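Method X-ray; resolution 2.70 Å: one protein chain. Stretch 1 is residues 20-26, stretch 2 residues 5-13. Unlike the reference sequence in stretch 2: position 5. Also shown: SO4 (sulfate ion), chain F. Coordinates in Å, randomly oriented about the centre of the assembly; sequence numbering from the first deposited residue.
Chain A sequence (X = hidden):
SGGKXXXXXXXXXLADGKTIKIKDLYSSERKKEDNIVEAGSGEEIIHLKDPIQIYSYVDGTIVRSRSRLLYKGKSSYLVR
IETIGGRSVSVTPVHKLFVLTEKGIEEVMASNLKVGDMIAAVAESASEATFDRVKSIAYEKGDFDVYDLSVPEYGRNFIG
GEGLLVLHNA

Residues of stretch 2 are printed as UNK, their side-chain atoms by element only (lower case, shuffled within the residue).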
# COMPACT_ATOMS: atom_id res chain seq x y z
N ILE A 20 11.89 -2.11 -1.64
CA ILE A 20 12.25 -0.73 -1.37
C ILE A 20 11.15 -0.02 -0.58
O ILE A 20 9.94 -0.23 -0.80
CB ILE A 20 12.56 0.02 -2.69
CG1 ILE A 20 13.26 1.34 -2.40
CG2 ILE A 20 11.30 0.29 -3.51
CD1 ILE A 20 13.65 2.06 -3.66
N LYS A 21 11.58 0.79 0.38
CA LYS A 21 10.66 1.59 1.16
C LYS A 21 10.10 2.67 0.25
O LYS A 21 10.85 3.28 -0.52
CB LYS A 21 11.39 2.24 2.33
CG LYS A 21 11.80 1.28 3.43
CD LYS A 21 12.46 2.05 4.53
CE LYS A 21 13.45 1.19 5.29
NZ LYS A 21 14.44 2.09 5.93
N ILE A 22 8.80 2.91 0.33
CA ILE A 22 8.16 3.87 -0.57
C ILE A 22 8.78 5.29 -0.50
O ILE A 22 8.93 5.96 -1.50
CB ILE A 22 6.62 3.90 -0.42
CG1 ILE A 22 5.97 4.65 -1.58
CG2 ILE A 22 6.20 4.48 0.94
CD1 ILE A 22 4.48 4.24 -1.85
N LYS A 23 9.20 5.71 0.68
CA LYS A 23 9.79 7.04 0.79
C LYS A 23 11.13 7.13 0.05
O LYS A 23 11.48 8.19 -0.47
CB LYS A 23 9.95 7.45 2.25
CG LYS A 23 11.11 6.77 2.96
CD LYS A 23 11.11 7.19 4.41
CE LYS A 23 12.26 6.57 5.17
NZ LYS A 23 13.47 6.60 4.33
N ASP A 24 11.86 6.02 -0.01
CA ASP A 24 13.14 6.02 -0.71
C ASP A 24 12.94 6.02 -2.22
O ASP A 24 13.63 6.75 -2.97
CB ASP A 24 14.00 4.83 -0.30
CG ASP A 24 14.42 4.89 1.16
OD1 ASP A 24 14.44 6.02 1.71
OD2 ASP A 24 14.71 3.82 1.76
N LEU A 25 11.98 5.21 -2.66
CA LEU A 25 11.60 5.13 -4.05
C LEU A 25 11.15 6.51 -4.55
O LEU A 25 11.59 6.98 -5.59
CB LEU A 25 10.44 4.15 -4.20
CG LEU A 25 9.74 4.17 -5.56
CD1 LEU A 25 10.75 3.86 -6.66
CD2 LEU A 25 8.61 3.18 -5.59
N TYR A 26 10.28 7.13 -3.78
CA TYR A 26 9.80 8.46 -4.09
C TYR A 26 10.95 9.45 -4.24
O TYR A 26 11.02 10.23 -5.19
CB TYR A 26 8.82 8.97 -3.01
CG TYR A 26 8.14 10.26 -3.43
CD1 TYR A 26 6.93 10.24 -4.15
CD2 TYR A 26 8.70 11.51 -3.12
CE1 TYR A 26 6.32 11.42 -4.54
CE2 TYR A 26 8.10 12.69 -3.52
CZ TYR A 26 6.92 12.64 -4.23
OH TYR A 26 6.33 13.81 -4.63
N UNK A 5 -3.36 6.58 1.63
CA UNK A 5 -1.91 6.61 1.54
C UNK A 5 -1.24 5.72 2.62
O UNK A 5 -1.91 5.22 3.54
c UNK A 5 -1.40 8.07 1.62
N UNK A 6 0.07 5.52 2.51
CA UNK A 6 0.81 4.69 3.46
C UNK A 6 2.04 5.41 4.01
O UNK A 6 2.50 6.44 3.47
c UNK A 6 2.30 3.64 1.73
c UNK A 6 0.04 2.63 2.20
c UNK A 6 1.25 3.36 2.80
N UNK A 7 2.57 4.89 5.11
CA UNK A 7 3.76 5.46 5.72
C UNK A 7 4.94 5.29 4.79
O UNK A 7 4.97 4.40 3.93
o UNK A 7 5.43 4.73 7.28
c UNK A 7 4.04 4.79 7.06
N UNK A 8 5.94 6.15 4.95
CA UNK A 8 7.06 6.16 4.03
C UNK A 8 7.94 4.94 4.23
O UNK A 8 8.83 4.66 3.42
N UNK A 9 7.69 4.23 5.32
CA UNK A 9 8.52 3.08 5.69
C UNK A 9 8.00 1.83 5.02
O UNK A 9 8.60 0.78 5.11
c UNK A 9 10.61 4.16 7.75
c UNK A 9 9.10 4.06 7.96
o UNK A 9 11.15 5.30 7.80
c UNK A 9 8.50 2.88 7.20
o UNK A 9 11.25 3.09 7.55
N UNK A 10 6.87 1.97 4.33
CA UNK A 10 6.20 0.84 3.74
C UNK A 10 7.06 0.28 2.62
O UNK A 10 7.44 1.01 1.71
c UNK A 10 4.08 0.06 2.57
c UNK A 10 4.83 1.27 3.16
o UNK A 10 4.04 1.88 4.18
N UNK A 11 7.38 -1.02 2.70
CA UNK A 11 8.03 -1.70 1.58
C UNK A 11 7.05 -1.86 0.44
O UNK A 11 5.90 -2.23 0.67
c UNK A 11 7.18 -1.93 3.83
c UNK A 11 8.36 -3.09 2.14
c UNK A 11 8.26 -2.95 3.60
N UNK A 12 7.51 -1.58 -0.77
CA UNK A 12 6.81 -2.03 -1.95
C UNK A 12 7.68 -3.05 -2.64
O UNK A 12 8.89 -3.08 -2.42
c UNK A 12 7.75 -0.19 -3.25
c UNK A 12 6.50 -0.88 -2.87
c UNK A 12 5.63 0.08 -2.13
N UNK A 13 7.07 -3.91 -3.45
CA UNK A 13 7.80 -5.03 -4.05
C UNK A 13 7.92 -4.85 -5.56
O UNK A 13 6.92 -4.89 -6.29
c UNK A 13 7.16 -6.53 -2.15
c UNK A 13 6.19 -6.10 0.03
o UNK A 13 7.35 -6.85 2.01
c UNK A 13 7.13 -6.36 -3.66
c UNK A 13 8.30 -7.25 -0.14
c UNK A 13 7.27 -6.73 0.64
c UNK A 13 8.25 -7.13 -1.52
c UNK A 13 6.14 -6.00 -1.35
S SO4 F . 6.46 7.37 10.67
O1 SO4 F . 5.99 6.03 10.26
O2 SO4 F . 6.23 8.35 9.60
O3 SO4 F . 5.75 7.78 11.88
O4 SO4 F . 7.90 7.34 10.95

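Position 5 carries a single side-chain carbon, out of reach of stretch 1. One carbon and nothing more is alanine: Ala5, which differs here from the reference sequence.

Position 6 has three carbons, one of them bearing the other two; the group is beta-branched and wholly apolar, and its CA-to-CB bond points toward stretch 1. It is Val6, whose CG2 lies 4.1 Å from Ile22 CG2, a contact suited to its buried site.

At position 7 a carbon is followed by one oxygen; the CA-to-CB bond points away from stretch 1. This is Ser7. Its OG donates a hydrogen bond to O1 of the sulfate ion, at 3.3 Å, and accepts one from the backbone N of position 9, at 3.0 Å.

Position 8 has no side-chain atoms, so it is Gly8. An ideal CB would sit 2.8 Å from Lys23 CB, a clash; without one the backbone comes close enough for Lys23 N to donate to Gly8 O at 3.0 Å.

Position 9 shows three carbons, the third carrying two oxygens: a carboxylate on a two-methylene arm, Glu9. Its CA-to-CB bond points away, yet the chain bends back, bringing OE1 to 3.7 Å from Lys21 NZ in a long salt bridge. OE2 lies 4.4 Å from Lys23 NZ, beyond salt-bridge range; that amine instead bridges to Asp24 OD1 at 2.9 Å.

At position 10 one carbon bears an oxygen and a carbon, which identifies Thr10. Its OG1 donates to Ser7 O at 2.7 Å, bracing the type I turn from Ser7 to Thr10, while its CB lies 4.1 Å from Ile22 CG2.

Position 11 has three carbons closing a ring onto the backbone N: Pro11. It pairs with Lys21 at a non-hydrogen-bonded site, where lacking an N-H costs no bond to the partner strand.

Position 12 again has three carbons branched at the first, packed among aliphatic side chains. This is Val12: CG2 lies 3.6 Å from Ile20 CG2 and 4.2 Å from Leu25 CD2.

Position 13 has a carbon leading to a six-carbon ring with one oxygen; its CA-to-CB bond points away from stretch 1, and no side-chain atom comes within contact distance. It is Tyr13, its hydroxyl hydrogen-bonded elsewhere in the structure.

The contact begins as an antiparallel pairing: Val12 N donates to Ile20 O at 2.8 Å, and Ile20 N to Val12 O at 3.2 Å. As stretch 1 turns into its helix, Ile22 N reaches Thr10 O at 2.7 Å and Lys23 N takes Gly8 O, so the turn's carbonyls receive the helix's first amides. Valine, isoleucine and leucine side chains add apolar packing.

Stretch 2, residues 5-13: AVSGETPVY
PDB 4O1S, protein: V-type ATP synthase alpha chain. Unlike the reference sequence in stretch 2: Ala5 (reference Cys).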